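Local coordinates for protein acetylxylan esterase / glucomannan deacetylase (Cellvibrio japonicus, PDB 2WAA) that catalyses the removal of acetyl groups from plant cell-wall xylan and glucomannan, acting as a family 2 carbohydrate esterase, at residues Leu138-Thr143 / Ser231-Asn236; Gly273-Asn277 / Ser305-Pro309; Cys183-Leu189 / Asp199-Phe205; His103-His109 / Thr158-Arg164. All coordinates share one frame; numbering follows the deposited sequence.

In the fold
Interactions 1 and 3 both contribute to the catalytic site: both bind the same acetate ion, and Asn-236 ND2 of interaction 1 reaches Arg-187 O of interaction 3. Interaction 1 is wholly buried and largely water-mediated, whereas interaction 3 is partly open and adds an arginine and aromatic packing. Interaction 2, at the edge of the parallel sheet, is a more exposed loop pair in which histidines meet backbone carbonyls; it touches interaction 1 through Ile-275, packed on Val-142 and Thr-235. Interaction 4 is buried too, but joins the N-terminal CE2 region to the GDSL-like hydrolase region with an aromatic cluster, and Glu-106 OE1 ties it to Gly-185 of interaction 3.

Interaction 1: residues Leu138-Thr143 / Ser231-Asn236; sequences LGDSVT and SAIGTN. With ACT (acetate ion), chain C.
Asp-140 faces Thr-235 and Asn-236 with two different parts of its side chain. Its CB lies against the amide of Asn-236, 3.4 Å from ND2, while the carboxylate turns to Thr-235, the two side chains crossing at about a right angle and Asp-140 OD2 lying 3.4 Å from Thr-235 CB. With CG placed between the backbone N and the carbonyl carbon (chi1 55°), OD1 turns back on its own chain and accepts from Val-142 N, an Asx turn that shapes the bend leading through Ser-141. Ordered water satisfies much of the buried carboxylate: one molecule donates to OD2 at 2.7 Å and accepts from Gly-234 N and Asn-236 N, and a second links Asp-140 N and OD1 with Ala-232 O and with Thr-143 OG1, which is also hydrogen-bonded to Tyr-167 OH.

These bends follow neighbouring parallel strands, 133-139 and 228-231, of the SGNH (GDSL-like) hydrolase fold. The strands pair up to Leu-138 and Ser-231, where Ala-232 N donates to Leu-138 O at 2.9 Å and 171°. Beyond this point Ile-233 extends CD1 over the backbone of Gly-139, 3.7 Å from its C.

Ser-141 is the inferred nucleophile and Asn-236 an inferred transition-state stabiliser. An acetate, probably from the crystallisation liquor, sits between them: its OXT accepts from Ser-141 N at 3.0 Å and from Asn-236 ND2 at 2.9 Å, the latter nearly straight at 169°. Asn-236 ND2 also bonds to Arg-187 O, which helps fix the amide's rotation. The acetate methyl CH3 rests 3.8 Å from Thr-235 CG2.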
# COMPACT_ATOMS: atom_id res chain seq x y z
N LEU A 138 -4.23 2.51 -6.39
CA LEU A 138 -5.58 2.26 -5.82
C LEU A 138 -6.04 0.88 -6.30
O LEU A 138 -5.91 0.54 -7.49
CB LEU A 138 -6.58 3.28 -6.36
CG LEU A 138 -6.20 4.74 -6.13
CD1 LEU A 138 -7.15 5.73 -6.82
CD2 LEU A 138 -6.09 5.02 -4.65
N GLY A 139 -6.61 0.08 -5.42
CA GLY A 139 -7.06 -1.20 -5.90
C GLY A 139 -7.63 -2.13 -4.83
O GLY A 139 -8.11 -1.69 -3.79
N ASP A 140 -7.54 -3.41 -5.13
CA ASP A 140 -8.09 -4.44 -4.27
C ASP A 140 -6.96 -5.30 -3.69
O ASP A 140 -5.85 -4.82 -3.55
CB ASP A 140 -9.12 -5.25 -5.08
CG ASP A 140 -8.54 -5.82 -6.40
OD1 ASP A 140 -7.33 -6.21 -6.48
OD2 ASP A 140 -9.31 -5.87 -7.39
N SER A 141 -7.23 -6.57 -3.35
CA SER A 141 -6.22 -7.35 -2.62
C SER A 141 -4.93 -7.60 -3.38
O SER A 141 -3.90 -7.82 -2.73
CB SER A 141 -6.75 -8.75 -2.16
OG SER A 141 -6.93 -9.55 -3.32
N VAL A 142 -4.97 -7.59 -4.72
CA VAL A 142 -3.73 -7.78 -5.48
C VAL A 142 -2.78 -6.58 -5.16
O VAL A 142 -1.60 -6.76 -4.88
CB VAL A 142 -4.01 -7.86 -6.98
CG1 VAL A 142 -2.67 -8.04 -7.74
CG2 VAL A 142 -4.98 -9.06 -7.26
N THR A 143 -3.32 -5.37 -5.20
CA THR A 143 -2.55 -4.17 -4.84
C THR A 143 -2.10 -4.26 -3.37
O THR A 143 -1.00 -3.77 -3.01
CB THR A 143 -3.36 -2.88 -5.12
OG1 THR A 143 -3.61 -2.76 -6.53
CG2 THR A 143 -2.62 -1.59 -4.64
N SER A 231 -4.96 3.29 -11.11
CA SER A 231 -6.17 2.68 -10.56
C SER A 231 -6.32 1.29 -11.17
O SER A 231 -6.49 1.17 -12.37
CB SER A 231 -7.39 3.52 -10.93
OG SER A 231 -8.53 2.91 -10.34
N ALA A 232 -6.21 0.25 -10.33
CA ALA A 232 -6.24 -1.16 -10.73
C ALA A 232 -7.46 -1.85 -10.08
O ALA A 232 -7.42 -3.07 -9.78
CB ALA A 232 -4.93 -1.82 -10.25
N ILE A 233 -8.57 -1.12 -9.94
CA ILE A 233 -9.76 -1.68 -9.27
C ILE A 233 -10.57 -2.44 -10.31
O ILE A 233 -10.40 -2.21 -11.53
CB ILE A 233 -10.61 -0.54 -8.64
CG1 ILE A 233 -11.66 -1.08 -7.68
CG2 ILE A 233 -11.26 0.34 -9.75
CD1 ILE A 233 -11.01 -1.54 -6.30
N GLY A 234 -11.44 -3.35 -9.87
CA GLY A 234 -12.33 -4.02 -10.80
C GLY A 234 -12.59 -5.50 -10.59
O GLY A 234 -13.71 -5.94 -10.82
N THR A 235 -11.58 -6.29 -10.18
CA THR A 235 -11.77 -7.73 -10.03
C THR A 235 -13.07 -8.02 -9.26
O THR A 235 -13.87 -8.86 -9.68
CB THR A 235 -10.64 -8.34 -9.23
OG1 THR A 235 -9.42 -8.04 -9.92
CG2 THR A 235 -10.80 -9.87 -9.12
N ASN A 236 -13.28 -7.35 -8.15
CA ASN A 236 -14.41 -7.76 -7.29
C ASN A 236 -15.75 -7.32 -7.86
O ASN A 236 -16.78 -7.97 -7.62
CB ASN A 236 -14.16 -7.29 -5.84
CG ASN A 236 -12.92 -7.93 -5.27
OD1 ASN A 236 -12.79 -9.18 -5.30
ND2 ASN A 236 -11.93 -7.10 -4.80
C ACT C . -9.52 -9.39 -4.21
O ACT C . -9.70 -10.46 -3.53
OXT ACT C . -9.64 -8.32 -3.57
CH3 ACT C . -9.19 -9.37 -5.68
O HOH W 1 -11.83 -4.82 -7.36
O HOH W 2 -5.85 -4.09 -7.50
O HOH W 3 -6.94 -6.68 -9.13

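Interaction 2: residues Gly273-Asn277 / Ser305-Pro309; sequences GAILN and SSHHP
Ser-305 begins the contact by bringing its OG to 3.6 Å from Gly-273 O, while a weak hydrogen bond joins the same hydroxyl to Glu-272. Both segments are irregular loops that follow parallel strands 267-270 and 300-302 of the SGNH hydrolase domain and lead toward helices 278-295 and 319-337. Ser-306 then offers its backbone, its O lying 3.8 Å from Ala-274 CA, while its hydroxyl turns off to Glu-328.

His-307 carries most of the contact. CG stands anti to the backbone N (chi1 164°), which brings the ring against the carbonyls of Ala-274 and Ile-275. ND1 makes a weak bond to Ala-274 O, 3.1 Å long and at only 124°. Ile-275 O meets the ring near its plane, and the Asn-277 amide stacks over one face with the two planes 10° apart, Asn-277 CB adding a CH-pi contact to the same ring. Asn-277 is exposed, so this flank lies toward the surface. Ile-275 packs instead on Val-142 and Pro-317, close to the catalytic residues.

His-308 supplies the stronger bond: its N donates to Ala-274 O at 2.9 Å, in the carbonyl plane on a lone pair. That oxygen thus takes one good bond and one weak one, from successive residues. The His-308 ring turns toward Met-325 and Gln-321 of helix 319-337, and its CD2 edge meets Ala-274 CB in the ring plane at 3.9 Å.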
# COMPACT_ATOMS: atom_id res chain seq x y z
N GLY A 273 -6.14 -4.85 -14.13
CA GLY A 273 -5.56 -5.77 -13.16
C GLY A 273 -5.30 -7.17 -13.73
O GLY A 273 -5.62 -7.48 -14.90
N ALA A 274 -4.74 -8.01 -12.88
CA ALA A 274 -4.23 -9.31 -13.31
C ALA A 274 -5.15 -10.50 -13.12
O ALA A 274 -4.86 -11.57 -13.66
CB ALA A 274 -2.93 -9.62 -12.57
N ILE A 275 -6.18 -10.38 -12.30
CA ILE A 275 -7.00 -11.57 -11.99
C ILE A 275 -8.05 -11.87 -13.08
O ILE A 275 -8.20 -13.04 -13.46
CB ILE A 275 -7.67 -11.47 -10.59
CG1 ILE A 275 -6.58 -11.60 -9.51
CG2 ILE A 275 -8.69 -12.56 -10.45
CD1 ILE A 275 -7.10 -11.35 -8.11
N LEU A 276 -8.73 -10.83 -13.57
CA LEU A 276 -9.80 -11.05 -14.55
C LEU A 276 -9.24 -11.62 -15.82
O LEU A 276 -8.11 -11.32 -16.24
CB LEU A 276 -10.51 -9.73 -14.90
CG LEU A 276 -11.29 -9.13 -13.73
CD1 LEU A 276 -11.96 -7.86 -14.26
CD2 LEU A 276 -12.28 -10.12 -13.15
N ASN A 277 -10.05 -12.44 -16.45
CA ASN A 277 -9.60 -13.12 -17.64
C ASN A 277 -10.75 -13.17 -18.58
O ASN A 277 -11.90 -12.87 -18.18
CB ASN A 277 -9.25 -14.53 -17.25
CG ASN A 277 -8.37 -15.17 -18.20
OD1 ASN A 277 -7.83 -14.52 -19.14
ND2 ASN A 277 -8.19 -16.48 -18.00
N SER A 305 -2.31 -5.19 -19.49
CA SER A 305 -1.58 -6.16 -18.69
C SER A 305 -1.99 -7.56 -19.00
O SER A 305 -3.02 -7.76 -19.67
CB SER A 305 -1.89 -5.90 -17.26
OG SER A 305 -3.28 -5.94 -17.15
N SER A 306 -1.19 -8.49 -18.52
CA SER A 306 -1.44 -9.89 -18.73
C SER A 306 -2.31 -10.37 -17.60
O SER A 306 -2.21 -9.87 -16.49
CB SER A 306 -0.13 -10.70 -18.68
OG SER A 306 0.64 -10.42 -19.84
N HIS A 307 -3.05 -11.42 -17.85
CA HIS A 307 -3.65 -12.18 -16.75
C HIS A 307 -2.60 -13.06 -16.09
O HIS A 307 -1.79 -13.69 -16.77
CB HIS A 307 -4.76 -13.07 -17.34
CG HIS A 307 -5.22 -14.16 -16.42
ND1 HIS A 307 -5.98 -13.93 -15.30
CD2 HIS A 307 -5.11 -15.52 -16.52
CE1 HIS A 307 -6.29 -15.08 -14.72
NE2 HIS A 307 -5.77 -16.06 -15.44
N HIS A 308 -2.59 -13.09 -14.75
CA HIS A 308 -1.77 -14.06 -14.02
C HIS A 308 -2.67 -14.94 -13.21
O HIS A 308 -3.54 -14.46 -12.51
CB HIS A 308 -0.76 -13.33 -13.13
CG HIS A 308 0.19 -12.50 -13.93
ND1 HIS A 308 1.31 -13.04 -14.54
CD2 HIS A 308 0.15 -11.20 -14.30
CE1 HIS A 308 1.93 -12.10 -15.22
NE2 HIS A 308 1.26 -10.97 -15.09
N PRO A 309 -2.48 -16.26 -13.32
CA PRO A 309 -3.49 -17.16 -12.78
C PRO A 309 -3.31 -17.58 -11.33
O PRO A 309 -4.10 -18.36 -10.86
CB PRO A 309 -3.36 -18.39 -13.71
CG PRO A 309 -1.89 -18.46 -13.94
CD PRO A 309 -1.56 -16.97 -14.23

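Interaction 3: residues Cys183-Leu189 / Asp199-Phe205; sequences CWGGRGL and DANLPDF. With ACT (acetate ion), chain B; ACT (acetate ion), chain C.
Arg-187 makes the polar contact with Ala-200, donating from NH1 to its O at 2.9 Å. The acceptor uses a lone pair in the carbonyl plane, though it sits 16° out of the guanidinium plane. A bend at chi2 (-73°) brings the group here, and a salt bridge to Asp-212 gives NH1 a second partner. Among backbone bonds, Leu-202 N donates to Gly-188 O at 2.9 Å, and a water joins Gly-188 N to Asn-201 OD1.

Flat groups are layered. The Arg-187 guanidinium has Trp-184 NE1 over one face and Asp-199 CB over the other; the Asp-199 carboxylate is bound by Ser-192 and Lys-196. The Phe-205 ring likewise lies between Leu-202 CA and Trp-184 CB, the latter a CH-pi contact 3.8 Å from the centroid. The two aromatic rings are oblique, their planes 47° apart. Farther along, Leu-189 CD1 packs on Pro-203 CG at 3.9 Å.

Two acetates, probably from the crystallisation liquor, are bound here. One is held weakly by Arg-187 NE and NH2. OXT of the other accepts from Gly-186 N at 2.7 Å, at the tip of a type II turn spanning Trp-184 to Arg-187. Gly-186 is an inferred transition-state stabiliser, and the oxygen it shares with Ser-141 and Asn-236 is placed in a way consistent with the oxyanion hole of an SGNH hydrolase.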
# COMPACT_ATOMS: atom_id res chain seq x y z
N CYS A 183 -5.90 0.42 -0.86
CA CYS A 183 -6.50 -0.78 -1.45
C CYS A 183 -7.21 -1.51 -0.32
O CYS A 183 -6.87 -1.33 0.87
CB CYS A 183 -5.42 -1.66 -2.09
SG CYS A 183 -3.98 -1.90 -0.96
N TRP A 184 -8.17 -2.35 -0.67
CA TRP A 184 -8.91 -3.12 0.34
C TRP A 184 -9.34 -4.42 -0.30
O TRP A 184 -10.09 -4.42 -1.31
CB TRP A 184 -10.14 -2.31 0.80
CG TRP A 184 -10.66 -2.76 2.15
CD1 TRP A 184 -11.18 -3.97 2.45
CD2 TRP A 184 -10.75 -1.97 3.34
NE1 TRP A 184 -11.58 -4.02 3.77
CE2 TRP A 184 -11.30 -2.79 4.34
CE3 TRP A 184 -10.37 -0.67 3.66
CZ2 TRP A 184 -11.52 -2.34 5.63
CZ3 TRP A 184 -10.57 -0.22 4.97
CH2 TRP A 184 -11.14 -1.06 5.94
N GLY A 185 -8.91 -5.54 0.26
CA GLY A 185 -9.32 -6.83 -0.31
C GLY A 185 -10.83 -7.03 -0.40
O GLY A 185 -11.58 -6.68 0.53
N GLY A 186 -11.26 -7.65 -1.49
CA GLY A 186 -12.67 -7.98 -1.67
C GLY A 186 -13.55 -6.82 -2.14
O GLY A 186 -14.69 -7.06 -2.53
N ARG A 187 -13.00 -5.59 -2.17
CA ARG A 187 -13.75 -4.39 -2.52
C ARG A 187 -13.64 -4.01 -4.00
O ARG A 187 -12.69 -4.39 -4.66
CB ARG A 187 -13.31 -3.22 -1.64
CG ARG A 187 -13.47 -3.54 -0.16
CD ARG A 187 -14.97 -3.56 0.33
NE ARG A 187 -14.98 -3.99 1.74
CZ ARG A 187 -14.87 -3.15 2.78
NH1 ARG A 187 -14.76 -1.83 2.57
NH2 ARG A 187 -14.86 -3.63 4.02
N GLY A 188 -14.67 -3.30 -4.49
CA GLY A 188 -14.72 -2.86 -5.89
C GLY A 188 -14.97 -1.38 -6.00
O GLY A 188 -15.03 -0.64 -4.98
N LEU A 189 -15.14 -0.93 -7.25
CA LEU A 189 -15.51 0.42 -7.53
C LEU A 189 -16.98 0.67 -7.10
O LEU A 189 -17.33 1.72 -6.53
CB LEU A 189 -15.39 0.69 -9.04
CG LEU A 189 -15.79 2.09 -9.44
CD1 LEU A 189 -14.68 3.10 -9.01
CD2 LEU A 189 -15.97 2.13 -10.94
N ASP A 199 -20.92 -1.73 1.16
CA ASP A 199 -19.63 -1.61 1.87
C ASP A 199 -18.98 -0.31 1.41
O ASP A 199 -19.44 0.32 0.43
CB ASP A 199 -18.67 -2.74 1.48
CG ASP A 199 -19.16 -4.12 1.93
OD1 ASP A 199 -19.74 -4.21 3.03
OD2 ASP A 199 -18.97 -5.11 1.17
N ALA A 200 -17.90 0.10 2.09
CA ALA A 200 -17.07 1.20 1.57
C ALA A 200 -16.40 0.70 0.28
O ALA A 200 -15.51 -0.18 0.28
CB ALA A 200 -16.03 1.64 2.62
N ASN A 201 -16.84 1.28 -0.83
CA ASN A 201 -16.23 0.96 -2.13
C ASN A 201 -14.97 1.81 -2.31
O ASN A 201 -14.68 2.63 -1.46
CB ASN A 201 -17.26 1.24 -3.22
CG ASN A 201 -18.51 0.33 -3.05
OD1 ASN A 201 -18.37 -0.87 -2.88
ND2 ASN A 201 -19.71 0.93 -3.06
N LEU A 202 -14.23 1.60 -3.39
CA LEU A 202 -12.97 2.35 -3.59
C LEU A 202 -13.19 3.88 -3.45
O LEU A 202 -12.43 4.53 -2.78
CB LEU A 202 -12.29 1.97 -4.92
CG LEU A 202 -11.15 2.90 -5.38
CD1 LEU A 202 -10.00 2.81 -4.33
CD2 LEU A 202 -10.67 2.42 -6.77
N PRO A 203 -14.26 4.45 -4.04
CA PRO A 203 -14.37 5.90 -3.89
C PRO A 203 -14.58 6.36 -2.45
O PRO A 203 -14.30 7.53 -2.15
CB PRO A 203 -15.61 6.27 -4.74
CG PRO A 203 -15.66 5.16 -5.82
CD PRO A 203 -15.21 3.90 -5.03
N ASP A 204 -15.07 5.45 -1.59
CA ASP A 204 -15.27 5.70 -0.15
C ASP A 204 -13.98 5.55 0.63
O ASP A 204 -13.54 6.51 1.26
CB ASP A 204 -16.34 4.75 0.42
CG ASP A 204 -17.64 4.86 -0.34
OD1 ASP A 204 -18.18 5.96 -0.37
OD2 ASP A 204 -18.11 3.90 -0.93
N PHE A 205 -13.33 4.39 0.53
CA PHE A 205 -12.12 4.22 1.37
C PHE A 205 -10.94 5.01 0.88
O PHE A 205 -10.00 5.24 1.64
CB PHE A 205 -11.77 2.73 1.69
CG PHE A 205 -11.33 1.91 0.49
CD1 PHE A 205 -10.02 2.01 -0.04
CD2 PHE A 205 -12.21 0.98 -0.10
CE1 PHE A 205 -9.63 1.22 -1.16
CE2 PHE A 205 -11.84 0.20 -1.22
CZ PHE A 205 -10.53 0.32 -1.74
C ACT B . -15.61 -7.29 2.15
O ACT B . -16.09 -6.70 3.16
OXT ACT B . -16.40 -8.04 1.51
CH3 ACT B . -14.18 -7.13 1.73
C ACT C . -9.52 -9.39 -4.21
O ACT C . -9.70 -10.46 -3.53
OXT ACT C . -9.64 -8.32 -3.57
CH3 ACT C . -9.19 -9.37 -5.68
O HOH W 4 -16.65 -2.84 -2.46

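Interaction 4: residues His103-His109 / Thr158-Arg164; sequences HRSENWH and TRWWNAR
His-109 drives the edge of its imidazole into the face of the Trp-161 indole, and this is the tightly packed part of the contact. The rings are edge-to-face with planes at 83°, and NE2 comes to 3.3 Å from Trp-161 CE2. On a face of the same imidazole lies Thr-158 CG2, 3.4 Å from the centroid and only 4° off the normal, a CH-pi contact. ND1 shares a hydrogen bond with Ser-105 OG, which holds the ring's rotation. Trp-161 is fixed from its rim as well: NE1 donates to Glu-106 OE2 at 2.7 Å, nearly in the indole plane and onto the anti lone pair. The other carboxylate oxygen, OE1, takes the N-H of Gly-185, so Glu-106 ties the indole to the loop that holds the inferred oxyanion-hole glycine.

Trp-108 marks the exposed flank. Its six-membered ring turns an edge toward the face of the Trp-161 six-membered ring in an offset edge-to-face pair, with Trp-108 CZ2 3.6 Å from Trp-161 CZ2.

At the other end the contact is buried but more hydrated and charged. Arg-104 NH2 donates to Arg-159 O at 2.9 Å, while a water accepts from NE and donates to Thr-158 O or Trp-161 O. The close approach of Arg-104 and Arg-164 is probably offset by Asp-66, which salt-bridges both; Asp-149 also binds Arg-104. The aromatic cluster of Trp-108, His-109 and Trp-161 thus joins the N-terminal beta domain of this CE2 esterase to its SGNH catalytic domain, beside the active site.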
# COMPACT_ATOMS: atom_id res chain seq x y z
N HIS A 103 4.63 -2.02 7.05
CA HIS A 103 3.39 -2.72 7.36
C HIS A 103 3.11 -3.76 6.24
O HIS A 103 2.95 -3.38 5.06
CB HIS A 103 2.22 -1.69 7.46
CG HIS A 103 0.95 -2.25 8.03
ND1 HIS A 103 -0.30 -1.82 7.62
CD2 HIS A 103 0.71 -3.20 8.97
CE1 HIS A 103 -1.24 -2.46 8.30
NE2 HIS A 103 -0.66 -3.30 9.13
N ARG A 104 2.99 -5.04 6.61
CA ARG A 104 2.65 -6.08 5.62
C ARG A 104 1.16 -6.25 5.52
O ARG A 104 0.66 -6.63 4.46
CB ARG A 104 3.23 -7.44 6.01
CG ARG A 104 4.79 -7.46 6.05
CD ARG A 104 5.28 -8.64 6.94
NE ARG A 104 4.83 -9.95 6.47
CZ ARG A 104 5.47 -10.68 5.55
NH1 ARG A 104 6.58 -10.24 4.93
NH2 ARG A 104 4.97 -11.89 5.22
N SER A 105 0.45 -6.05 6.64
CA SER A 105 -1.00 -6.26 6.71
C SER A 105 -1.82 -5.20 6.02
O SER A 105 -1.30 -4.15 5.67
CB SER A 105 -1.42 -6.45 8.17
OG SER A 105 -1.03 -7.76 8.55
N GLU A 106 -3.12 -5.47 5.81
CA GLU A 106 -4.03 -4.41 5.34
C GLU A 106 -5.12 -4.18 6.40
O GLU A 106 -5.18 -4.87 7.40
CB GLU A 106 -4.70 -4.78 4.00
CG GLU A 106 -5.49 -6.08 4.05
CD GLU A 106 -6.23 -6.35 2.74
OE1 GLU A 106 -7.29 -5.72 2.55
OE2 GLU A 106 -5.74 -7.17 1.90
N ASN A 107 -5.98 -3.21 6.16
CA ASN A 107 -6.95 -2.77 7.18
C ASN A 107 -7.82 -3.83 7.85
O ASN A 107 -8.02 -3.76 9.07
CB ASN A 107 -7.86 -1.71 6.58
CG ASN A 107 -7.21 -0.32 6.58
OD1 ASN A 107 -7.18 0.32 7.62
ND2 ASN A 107 -6.76 0.19 5.40
N TRP A 108 -8.35 -4.80 7.09
CA TRP A 108 -9.22 -5.76 7.74
C TRP A 108 -8.45 -6.63 8.73
O TRP A 108 -9.07 -7.18 9.66
CB TRP A 108 -10.09 -6.58 6.76
CG TRP A 108 -9.40 -7.64 5.91
CD1 TRP A 108 -9.08 -7.53 4.58
CD2 TRP A 108 -9.03 -8.96 6.30
NE1 TRP A 108 -8.51 -8.70 4.14
CE2 TRP A 108 -8.48 -9.60 5.16
CE3 TRP A 108 -9.12 -9.68 7.49
CZ2 TRP A 108 -8.00 -10.91 5.19
CZ3 TRP A 108 -8.63 -11.01 7.52
CH2 TRP A 108 -8.06 -11.59 6.37
N HIS A 109 -7.14 -6.77 8.55
CA HIS A 109 -6.35 -7.50 9.54
C HIS A 109 -6.35 -6.75 10.86
O HIS A 109 -6.36 -7.35 11.92
CB HIS A 109 -4.89 -7.61 9.11
CG HIS A 109 -4.67 -8.34 7.82
ND1 HIS A 109 -3.41 -8.62 7.35
CD2 HIS A 109 -5.55 -8.84 6.91
CE1 HIS A 109 -3.51 -9.27 6.19
NE2 HIS A 109 -4.80 -9.42 5.91
N THR A 158 -2.82 -14.25 7.86
CA THR A 158 -2.41 -12.89 7.54
C THR A 158 -0.90 -12.77 7.27
O THR A 158 -0.45 -11.77 6.71
CB THR A 158 -2.81 -11.85 8.63
OG1 THR A 158 -2.31 -12.29 9.90
CG2 THR A 158 -4.34 -11.75 8.69
N ARG A 159 -0.13 -13.81 7.61
CA ARG A 159 1.29 -13.86 7.25
C ARG A 159 1.53 -13.94 5.75
O ARG A 159 2.58 -13.54 5.25
CB ARG A 159 1.98 -15.05 7.96
CG ARG A 159 3.53 -14.93 7.93
CD ARG A 159 4.19 -16.30 8.14
NE ARG A 159 3.67 -17.26 7.15
CZ ARG A 159 3.97 -17.26 5.86
NH1 ARG A 159 4.82 -16.38 5.37
NH2 ARG A 159 3.41 -18.16 5.03
N TRP A 160 0.53 -14.41 5.00
CA TRP A 160 0.67 -14.52 3.58
C TRP A 160 0.78 -13.18 2.84
O TRP A 160 1.14 -13.17 1.67
CB TRP A 160 -0.52 -15.29 3.02
CG TRP A 160 -0.45 -16.78 3.22
CD1 TRP A 160 0.21 -17.48 4.23
CD2 TRP A 160 -1.11 -17.76 2.42
NE1 TRP A 160 0.02 -18.83 4.06
CE2 TRP A 160 -0.80 -19.03 2.98
CE3 TRP A 160 -1.96 -17.68 1.31
CZ2 TRP A 160 -1.28 -20.23 2.42
CZ3 TRP A 160 -2.43 -18.86 0.75
CH2 TRP A 160 -2.10 -20.12 1.31
N TRP A 161 0.44 -12.07 3.49
CA TRP A 161 0.54 -10.78 2.82
C TRP A 161 1.98 -10.23 2.79
O TRP A 161 2.70 -10.30 3.79
CB TRP A 161 -0.35 -9.75 3.54
CG TRP A 161 -1.81 -9.74 3.15
CD1 TRP A 161 -2.47 -8.70 2.58
CD2 TRP A 161 -2.79 -10.78 3.35
NE1 TRP A 161 -3.80 -9.02 2.38
CE2 TRP A 161 -4.03 -10.28 2.84
CE3 TRP A 161 -2.76 -12.08 3.90
CZ2 TRP A 161 -5.21 -11.03 2.85
CZ3 TRP A 161 -3.96 -12.82 3.94
CH2 TRP A 161 -5.16 -12.30 3.39
N ASN A 162 2.39 -9.68 1.66
CA ASN A 162 3.73 -9.10 1.56
C ASN A 162 3.67 -7.83 0.74
O ASN A 162 3.44 -7.89 -0.46
CB ASN A 162 4.65 -10.14 0.95
CG ASN A 162 6.10 -9.69 0.91
OD1 ASN A 162 6.39 -8.49 0.95
ND2 ASN A 162 7.00 -10.66 0.74
N ALA A 163 3.87 -6.67 1.36
CA ALA A 163 3.75 -5.40 0.64
C ALA A 163 4.99 -5.09 -0.20
O ALA A 163 4.88 -4.64 -1.35
CB ALA A 163 3.51 -4.24 1.67
N ARG A 164 6.18 -5.33 0.37
CA ARG A 164 7.46 -4.97 -0.28
C ARG A 164 7.61 -5.63 -1.64
O ARG A 164 8.24 -5.07 -2.54
CB ARG A 164 8.67 -5.49 0.53
CG ARG A 164 9.24 -4.68 1.65
CD ARG A 164 10.04 -5.66 2.65
NE ARG A 164 10.74 -6.75 1.94
CZ ARG A 164 10.55 -8.08 2.09
NH1 ARG A 164 9.68 -8.64 2.97
NH2 ARG A 164 11.27 -8.88 1.34
O HOH W 5 2.03 -10.60 6.43